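Local coordinates for PbICP-C (Plasmodium berghei, PDB 3PNR), which probably inhibits papain-like cysteine peptidases, acting as the inhibitory domain of a falstatin-family protein of the malaria parasite, at residues B[151-156]-B[163-168]; B[38-43]-B[81-86]. All blocks are in the same frame, centred on the assembly; numbering follows the deposited sequence.

Contact 1: residues B[151-156]-B[163-168]; sequences SVIKGH and IVYSYY
Tyr-165 reaches over to Ser-151 and Ile-153 across the middle of a two-sheet beta sandwich, the immunoglobulin-like framework expected of a chagasin-type inhibitor. The partners lie on strands 146-155 and 159-168, consecutive in the chain but in opposite sheets, so this is face-to-face packing and not strand pairing. The short segments run antiparallel at 177°, with axes 10.8 Å apart, and every residue that touches is buried.

The tyrosine ring carries the largest share. Its CG lies beside the backbone N and anti to the carbonyl carbon (chi1 -64°), which swings the ring out of its own sheet and sends the phenol across the interior. There the OH group meets strand 146-155 in two ways: it donates a hydrogen bond to the serine hydroxyl, and its oxygen also lies 3.8 Å from Ile-153 CG1. Ser-151 OG sits at the rim of the ring, close to its plane. Val-102 and Ile-57, on the two strands flanking 146-155, pack against the same side chain.

Ile-153 comes in obliquely to the phenol and meets Ile-163 tip to tip. The methyl group CD1 of Ile-163 faces both CD1 and CG2 of Ile-153, the latter at 3.8 Å, so both branches of one isoleucine meet the end of the other. Val-102 touches both residues, while Leu-71 and Ile-74 of strand 68-75 close around Ile-163 from its own sheet.

A single hydrogen bond joins the two segments, and it does not stop at the serine. Ser-151 OG accepts from Tyr-165 OH at 2.8 Å and in turn donates to Thr-103 O of the adjacent strand, so the buried hydroxyl is used both as acceptor and as donor.

Contact 2: residues B[38-43]-B[81-86]; sequences NQTNQE and INPENF
Thr-40 OG1 takes two weak hydrogen bonds, from the backbone N atoms of Gly-176 and Ala-177, while the methyl group of the same side chain faces Pro-83. The link is light: Thr-40 CG2 comes to 4.2 Å from Pro-83 CG. With OG1 beside the backbone N (chi1 -62°), the methyl stands anti to that N and is left to meet the proline ring.

The fuller half of the contact is Gln-42 against Ile-81. An extended glutamine chain carries its amide over to the isoleucine, where Ile-81 CG1 is 3.7 Å from Gln-42 CD and almost equally far from OE1 and NE2. That methylene therefore rests over the flat of the amide. No hydrogen bond joins the two segments, and both Thr-40 and Gln-42 lie at the surface.

Between them, Asn-41 turns back on its own segment: Asn-41 ND2 donates to Gln-39 O at 2.7 Å, fairly straight at 161° and in the amide plane. The same nitrogen also bonds Asn-178 OD1, which helps fix the amide's rotation.

Segment 38-43 leads into edge strand 41-49, which runs parallel to strand 178-186. The loop 81-86, with its 3-10 turn at 83-85, lies against this sheet through Ile-81 and Phe-86, resting on Thr-179 of strand 178-186 and on Val-164 and Ser-166 of strand 159-168.

Overall arrangement
The two contacts use opposite faces of one sheet. In contact 1, Ile-163 and Tyr-165 of strand 159-168 look into the sandwich; Val-164, Ser-166 and Tyr-168 of the same strand meet loop 81-86 of contact 2. Val-164 CG1 lies 4.1 Å from Ile-81 CD1, and Phe-86 CE2 is 3.6 Å from Ser-166 OG. The Phe-86 ring also packs edge-to-face with Tyr-168. The contact centres are about 16 Å apart, contact 1 about 4 Å from the chain's centre and contact 2 about 13 Å from it, at the surface. A cadmium ion lies about 9 Å from the Ile-81 side chain, and the Ser-151 side chain is about 11 Å from a cadmium ion; His-75 and Asp-77 form a cadmium site.

Contact 1: residues B[151-156]-B[163-168]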
ATOM      1  N   SER B 151       5.218  -8.134 -19.456  1.00 71.24           N
ATOM      2  CA  SER B 151       6.332  -9.043 -19.763  1.00 79.17           C
ATOM      3  C   SER B 151       6.417  -9.387 -21.260  1.00 79.65           C
ATOM      4  O   SER B 151       5.408  -9.402 -21.974  1.00 73.08           O
ATOM      5  CB  SER B 151       6.268 -10.325 -18.922  1.00 77.37           C
ATOM      6  OG  SER B 151       7.454 -11.104 -19.061  1.00 65.46           O
ATOM      7  N   VAL B 152       7.636  -9.669 -21.718  1.00 79.44           N
ATOM      8  CA  VAL B 152       7.909  -9.897 -23.133  1.00 81.92           C
ATOM      9  C   VAL B 152       8.405 -11.316 -23.423  1.00 78.60           C
ATOM     10  O   VAL B 152       9.402 -11.767 -22.845  1.00 71.27           O
ATOM     11  CB  VAL B 152       8.959  -8.896 -23.643  1.00 80.28           C
ATOM     12  CG1 VAL B 152       9.247  -9.132 -25.114  1.00 81.95           C
ATOM     13  CG2 VAL B 152       8.481  -7.477 -23.400  1.00 77.33           C
ATOM     14  N   ILE B 153       7.712 -12.013 -24.322  1.00 77.28           N
ATOM     15  CA  ILE B 153       8.105 -13.374 -24.695  1.00 86.29           C
ATOM     16  C   ILE B 153       8.518 -13.485 -26.165  1.00 86.93           C
ATOM     17  O   ILE B 153       7.775 -13.080 -27.061  1.00 80.49           O
ATOM     18  CB  ILE B 153       6.982 -14.394 -24.403  1.00 90.21           C
ATOM     19  CG1 ILE B 153       6.639 -14.402 -22.910  1.00 86.50           C
ATOM     20  CG2 ILE B 153       7.397 -15.790 -24.863  1.00 90.53           C
ATOM     21  CD1 ILE B 153       5.402 -15.213 -22.562  1.00 80.92           C
ATOM     22  N   LYS B 154       9.703 -14.043 -26.405  1.00 96.17           N
ATOM     23  CA  LYS B 154      10.216 -14.211 -27.767  1.00 98.46           C
ATOM     24  C   LYS B 154      10.865 -15.580 -27.988  1.00 94.19           C
ATOM     25  O   LYS B 154      11.821 -15.950 -27.299  1.00 84.84           O
ATOM     26  CB  LYS B 154      11.204 -13.093 -28.109  1.00100.71           C
ATOM     27  CG  LYS B 154      11.922 -13.264 -29.437  1.00102.94           C
ATOM     28  CD  LYS B 154      12.855 -12.089 -29.690  1.00102.63           C
ATOM     29  CE  LYS B 154      13.965 -12.450 -30.663  1.00 97.75           C
ATOM     30  NZ  LYS B 154      14.966 -11.352 -30.774  1.00 92.85           N
ATOM     31  N   GLY B 155      10.333 -16.321 -28.957  1.00100.91           N
ATOM     32  CA  GLY B 155      10.857 -17.630 -29.305  1.00103.89           C
ATOM     33  C   GLY B 155      12.032 -17.551 -30.264  1.00107.45           C
ATOM     34  O   GLY B 155      12.100 -16.661 -31.114  1.00109.39           O
ATOM     35  N   HIS B 156      12.963 -18.487 -30.119  1.00107.03           N
ATOM     36  CA  HIS B 156      14.144 -18.538 -30.972  1.00104.71           C
ATOM     37  C   HIS B 156      14.306 -19.917 -31.605  1.00101.71           C
ATOM     38  O   HIS B 156      15.125 -20.115 -32.503  1.00 94.45           O
ATOM     39  CB  HIS B 156      15.396 -18.196 -30.163  1.00101.25           C
ATOM     40  CG  HIS B 156      15.396 -16.810 -29.602  1.00101.03           C
ATOM     41  ND1 HIS B 156      15.889 -16.515 -28.350  1.00103.20           N
ATOM     42  CD2 HIS B 156      14.961 -15.638 -30.122  1.00101.56           C
ATOM     43  CE1 HIS B 156      15.765 -15.219 -28.124  1.00100.16           C
ATOM     44  NE2 HIS B 156      15.203 -14.664 -29.184  1.00101.92           N
ATOM     45  N   ILE B 163       6.296 -21.116 -18.973  1.00 59.79           N
ATOM     46  CA  ILE B 163       6.687 -19.826 -18.412  1.00 70.62           C
ATOM     47  C   ILE B 163       5.842 -19.512 -17.182  1.00 71.74           C
ATOM     48  O   ILE B 163       4.610 -19.504 -17.253  1.00 71.05           O
ATOM     49  CB  ILE B 163       6.506 -18.702 -19.441  1.00 73.04           C
ATOM     50  CG1 ILE B 163       7.122 -19.119 -20.779  1.00 73.06           C
ATOM     51  CG2 ILE B 163       7.114 -17.410 -18.924  1.00 69.65           C
ATOM     52  CD1 ILE B 163       7.222 -17.999 -21.782  1.00 72.75           C
ATOM     53  N   VAL B 164       6.497 -19.259 -16.054  1.00 67.58           N
ATOM     54  CA  VAL B 164       5.769 -19.076 -14.796  1.00 62.47           C
ATOM     55  C   VAL B 164       5.811 -17.651 -14.235  1.00 56.05           C
ATOM     56  O   VAL B 164       6.876 -17.076 -14.008  1.00 52.21           O
ATOM     57  CB  VAL B 164       6.233 -20.074 -13.729  1.00 55.60           C
ATOM     58  CG1 VAL B 164       5.411 -19.910 -12.467  1.00 51.85           C
ATOM     59  CG2 VAL B 164       6.119 -21.491 -14.259  1.00 54.20           C
ATOM     60  N   TYR B 165       4.631 -17.083 -14.031  1.00 59.20           N
ATOM     61  CA  TYR B 165       4.507 -15.777 -13.402  1.00 61.89           C
ATOM     62  C   TYR B 165       3.717 -15.931 -12.119  1.00 62.13           C
ATOM     63  O   TYR B 165       2.854 -16.807 -12.010  1.00 59.64           O
ATOM     64  CB  TYR B 165       3.743 -14.821 -14.305  1.00 66.76           C
ATOM     65  CG  TYR B 165       4.412 -14.510 -15.617  1.00 75.17           C
ATOM     66  CD1 TYR B 165       5.433 -13.574 -15.690  1.00 77.55           C
ATOM     67  CD2 TYR B 165       4.002 -15.131 -16.792  1.00 78.46           C
ATOM     68  CE1 TYR B 165       6.040 -13.273 -16.889  1.00 80.02           C
ATOM     69  CE2 TYR B 165       4.602 -14.835 -18.002  1.00 80.33           C
ATOM     70  CZ  TYR B 165       5.622 -13.904 -18.044  1.00 80.23           C
ATOM     71  OH  TYR B 165       6.227 -13.600 -19.239  1.00 74.49           O
ATOM     72  N   SER B 166       3.985 -15.075 -11.145  1.00 58.38           N
ATOM     73  CA  SER B 166       3.130 -15.056  -9.975  1.00 46.53           C
ATOM     74  C   SER B 166       3.014 -13.676  -9.371  1.00 48.65           C
ATOM     75  O   SER B 166       3.966 -12.897  -9.371  1.00 49.84           O
ATOM     76  CB  SER B 166       3.597 -16.065  -8.929  1.00 48.70           C
ATOM     77  OG  SER B 166       2.494 -16.509  -8.153  1.00 55.43           O
ATOM     78  N   TYR B 167       1.813 -13.397  -8.875  1.00 52.60           N
ATOM     79  CA  TYR B 167       1.481 -12.185  -8.150  1.00 44.41           C
ATOM     80  C   TYR B 167       1.425 -12.614  -6.699  1.00 50.17           C
ATOM     81  O   TYR B 167       0.505 -13.329  -6.290  1.00 46.86           O
ATOM     82  CB  TYR B 167       0.104 -11.709  -8.611  1.00 53.44           C
ATOM     83  CG  TYR B 167      -0.271 -10.281  -8.267  1.00 57.34           C
ATOM     84  CD1 TYR B 167       0.528  -9.215  -8.656  1.00 60.09           C
ATOM     85  CD2 TYR B 167      -1.457  -9.999  -7.591  1.00 54.85           C
ATOM     86  CE1 TYR B 167       0.171  -7.905  -8.356  1.00 59.42           C
ATOM     87  CE2 TYR B 167      -1.823  -8.703  -7.292  1.00 52.38           C
ATOM     88  CZ  TYR B 167      -1.008  -7.659  -7.677  1.00 59.40           C
ATOM     89  OH  TYR B 167      -1.369  -6.369  -7.375  1.00 60.10           O
ATOM     90  N   TYR B 168       2.427 -12.210  -5.923  1.00 52.21           N
ATOM     91  CA  TYR B 168       2.508 -12.622  -4.526  1.00 45.28           C
ATOM     92  C   TYR B 168       3.159 -11.541  -3.665  1.00 42.44           C
ATOM     93  O   TYR B 168       3.673 -10.551  -4.184  1.00 37.25           O
ATOM     94  CB  TYR B 168       3.243 -13.971  -4.391  1.00 36.77           C
ATOM     95  CG  TYR B 168       4.742 -13.905  -4.584  1.00 40.64           C
ATOM     96  CD1 TYR B 168       5.298 -13.833  -5.861  1.00 52.04           C
ATOM     97  CD2 TYR B 168       5.604 -13.908  -3.494  1.00 41.55           C
ATOM     98  CE1 TYR B 168       6.671 -13.763  -6.043  1.00 53.87           C
ATOM     99  CE2 TYR B 168       6.984 -13.829  -3.663  1.00 42.96           C
ATOM    100  CZ  TYR B 168       7.513 -13.763  -4.941  1.00 53.21           C
ATOM    101  OH  TYR B 168       8.882 -13.696  -5.121  1.00 51.08           O
TER

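Contact 2: residues B[38-43]-B[81-86]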
ATOM      1  N   ASN B  38      -8.475 -13.866  -3.798  1.00 80.18           N
ATOM      2  CA  ASN B  38      -7.843 -13.802  -2.481  1.00 81.52           C
ATOM      3  C   ASN B  38      -7.304 -15.146  -1.981  1.00 73.65           C
ATOM      4  O   ASN B  38      -6.503 -15.201  -1.050  1.00 63.44           O
ATOM      5  CB  ASN B  38      -8.767 -13.150  -1.450  1.00 87.55           C
ATOM      6  CG  ASN B  38      -8.647 -11.633  -1.446  1.00100.88           C
ATOM      7  OD1 ASN B  38      -8.191 -11.037  -0.465  1.00103.94           O
ATOM      8  ND2 ASN B  38      -9.034 -11.002  -2.556  1.00100.68           N
ATOM      9  N   GLN B  39      -7.738 -16.231  -2.611  1.00 71.98           N
ATOM     10  CA  GLN B  39      -7.184 -17.535  -2.297  1.00 70.53           C
ATOM     11  C   GLN B  39      -6.050 -17.853  -3.261  1.00 65.84           C
ATOM     12  O   GLN B  39      -6.089 -17.490  -4.439  1.00 60.73           O
ATOM     13  CB  GLN B  39      -8.260 -18.614  -2.376  1.00 83.39           C
ATOM     14  CG  GLN B  39      -9.489 -18.322  -1.536  1.00 98.88           C
ATOM     15  CD  GLN B  39     -10.690 -19.133  -1.977  1.00112.12           C
ATOM     16  OE1 GLN B  39     -10.547 -20.236  -2.508  1.00119.97           O
ATOM     17  NE2 GLN B  39     -11.887 -18.589  -1.762  1.00110.72           N
ATOM     18  N   THR B  40      -5.031 -18.520  -2.738  1.00 61.06           N
ATOM     19  CA  THR B  40      -3.915 -18.989  -3.537  1.00 57.16           C
ATOM     20  C   THR B  40      -4.407 -19.885  -4.662  1.00 65.57           C
ATOM     21  O   THR B  40      -5.171 -20.823  -4.428  1.00 70.07           O
ATOM     22  CB  THR B  40      -2.943 -19.787  -2.663  1.00 53.95           C
ATOM     23  OG1 THR B  40      -2.425 -18.934  -1.632  1.00 53.93           O
ATOM     24  CG2 THR B  40      -1.802 -20.342  -3.499  1.00 50.67           C
ATOM     25  N   ASN B  41      -3.970 -19.599  -5.884  1.00 68.89           N
ATOM     26  CA  ASN B  41      -4.424 -20.369  -7.038  1.00 64.11           C
ATOM     27  C   ASN B  41      -3.455 -20.418  -8.214  1.00 68.53           C
ATOM     28  O   ASN B  41      -2.447 -19.712  -8.252  1.00 67.48           O
ATOM     29  CB  ASN B  41      -5.780 -19.860  -7.520  1.00 50.07           C
ATOM     30  CG  ASN B  41      -5.713 -18.456  -8.058  1.00 54.56           C
ATOM     31  OD1 ASN B  41      -5.588 -18.250  -9.262  1.00 65.74           O
ATOM     32  ND2 ASN B  41      -5.788 -17.474  -7.167  1.00 59.66           N
ATOM     33  N   GLN B  42      -3.804 -21.257  -9.181  1.00 74.18           N
ATOM     34  CA  GLN B  42      -2.980 -21.522 -10.347  1.00 74.67           C
ATOM     35  C   GLN B  42      -3.852 -21.345 -11.587  1.00 79.65           C
ATOM     36  O   GLN B  42      -5.074 -21.484 -11.517  1.00 80.95           O
ATOM     37  CB  GLN B  42      -2.472 -22.958 -10.266  1.00 71.20           C
ATOM     38  CG  GLN B  42      -1.281 -23.279 -11.128  1.00 78.22           C
ATOM     39  CD  GLN B  42      -0.638 -24.604 -10.736  1.00 78.44           C
ATOM     40  OE1 GLN B  42      -0.674 -25.009  -9.569  1.00 59.86           O
ATOM     41  NE2 GLN B  42      -0.043 -25.284 -11.715  1.00 88.06           N
ATOM     42  N   GLU B  43      -3.234 -21.027 -12.718  1.00 80.04           N
ATOM     43  CA  GLU B  43      -3.970 -20.887 -13.970  1.00 79.68           C
ATOM     44  C   GLU B  43      -3.030 -21.104 -15.143  1.00 79.74           C
ATOM     45  O   GLU B  43      -2.230 -20.232 -15.473  1.00 83.51           O
ATOM     46  CB  GLU B  43      -4.637 -19.506 -14.067  1.00 80.26           C
ATOM     47  CG  GLU B  43      -5.468 -19.278 -15.336  1.00 83.95           C
ATOM     48  CD  GLU B  43      -6.051 -17.868 -15.425  1.00 91.32           C
ATOM     49  OE1 GLU B  43      -5.788 -17.056 -14.514  1.00 97.08           O
ATOM     50  OE2 GLU B  43      -6.770 -17.560 -16.403  1.00 88.68           O
ATOM     51  N   ILE B  81       4.042 -26.025  -8.524  1.00 75.45           N
ATOM     52  CA  ILE B  81       4.045 -24.700  -7.905  1.00 69.77           C
ATOM     53  C   ILE B  81       4.005 -24.735  -6.383  1.00 66.43           C
ATOM     54  O   ILE B  81       3.013 -25.165  -5.796  1.00 67.19           O
ATOM     55  CB  ILE B  81       2.860 -23.845  -8.395  1.00 65.73           C
ATOM     56  CG1 ILE B  81       2.882 -23.729  -9.919  1.00 59.41           C
ATOM     57  CG2 ILE B  81       2.906 -22.467  -7.765  1.00 63.39           C
ATOM     58  CD1 ILE B  81       4.200 -23.242 -10.463  1.00 48.81           C
ATOM     59  N   ASN B  82       5.081 -24.273  -5.750  1.00 66.36           N
ATOM     60  CA  ASN B  82       5.091 -24.107  -4.300  1.00 72.38           C
ATOM     61  C   ASN B  82       5.502 -22.702  -3.849  1.00 69.15           C
ATOM     62  O   ASN B  82       6.689 -22.366  -3.858  1.00 73.06           O
ATOM     63  CB  ASN B  82       5.971 -25.158  -3.626  1.00 84.00           C
ATOM     64  CG  ASN B  82       5.721 -25.243  -2.130  1.00100.46           C
ATOM     65  OD1 ASN B  82       4.635 -24.903  -1.651  1.00106.17           O
ATOM     66  ND2 ASN B  82       6.726 -25.690  -1.382  1.00102.71           N
ATOM     67  N   PRO B  83       4.514 -21.881  -3.451  1.00 64.24           N
ATOM     68  CA  PRO B  83       4.723 -20.498  -2.998  1.00 59.56           C
ATOM     69  C   PRO B  83       5.594 -20.435  -1.750  1.00 61.05           C
ATOM     70  O   PRO B  83       6.304 -19.449  -1.538  1.00 59.76           O
ATOM     71  CB  PRO B  83       3.304 -20.011  -2.687  1.00 55.73           C
ATOM     72  CG  PRO B  83       2.403 -20.898  -3.506  1.00 56.32           C
ATOM     73  CD  PRO B  83       3.084 -22.235  -3.497  1.00 63.72           C
ATOM     74  N   GLU B  84       5.533 -21.479  -0.931  1.00 59.60           N
ATOM     75  CA  GLU B  84       6.447 -21.615   0.191  1.00 66.52           C
ATOM     76  C   GLU B  84       7.881 -21.313  -0.262  1.00 69.34           C
ATOM     77  O   GLU B  84       8.688 -20.787   0.508  1.00 65.55           O
ATOM     78  CB  GLU B  84       6.383 -23.039   0.741  1.00 79.93           C
ATOM     79  CG  GLU B  84       6.580 -23.147   2.242  1.00 95.99           C
ATOM     80  CD  GLU B  84       5.263 -23.231   2.998  1.00112.79           C
ATOM     81  OE1 GLU B  84       4.222 -23.498   2.356  1.00119.10           O
ATOM     82  OE2 GLU B  84       5.270 -23.041   4.235  1.00116.30           O
ATOM     83  N   ASN B  85       8.186 -21.636  -1.519  1.00 66.23           N
ATOM     84  CA  ASN B  85       9.557 -21.562  -2.020  1.00 65.42           C
ATOM     85  C   ASN B  85       9.867 -20.374  -2.917  1.00 61.70           C
ATOM     86  O   ASN B  85      10.956 -20.303  -3.498  1.00 55.75           O
ATOM     87  CB  ASN B  85       9.923 -22.846  -2.763  1.00 77.40           C
ATOM     88  CG  ASN B  85      10.025 -24.038  -1.842  1.00 89.16           C
ATOM     89  OD1 ASN B  85      10.414 -23.909  -0.678  1.00 91.07           O
ATOM     90  ND2 ASN B  85       9.674 -25.216  -2.357  1.00 91.66           N
ATOM     91  N   PHE B  86       8.916 -19.451  -3.047  1.00 55.86           N
ATOM     92  CA  PHE B  86       9.163 -18.236  -3.811  1.00 52.83           C
ATOM     93  C   PHE B  86      10.217 -17.378  -3.120  1.00 58.12           C
ATOM     94  O   PHE B  86      10.371 -17.433  -1.896  1.00 61.46           O
ATOM     95  CB  PHE B  86       7.890 -17.403  -3.982  1.00 55.96           C
ATOM     96  CG  PHE B  86       6.820 -18.068  -4.798  1.00 57.04           C
ATOM     97  CD1 PHE B  86       7.073 -19.246  -5.481  1.00 52.52           C
ATOM     98  CD2 PHE B  86       5.561 -17.490  -4.908  1.00 59.18           C
ATOM     99  CE1 PHE B  86       6.085 -19.851  -6.239  1.00 45.66           C
ATOM    100  CE2 PHE B  86       4.566 -18.088  -5.668  1.00 54.34           C
ATOM    101  CZ  PHE B  86       4.832 -19.274  -6.337  1.00 51.44           C
TER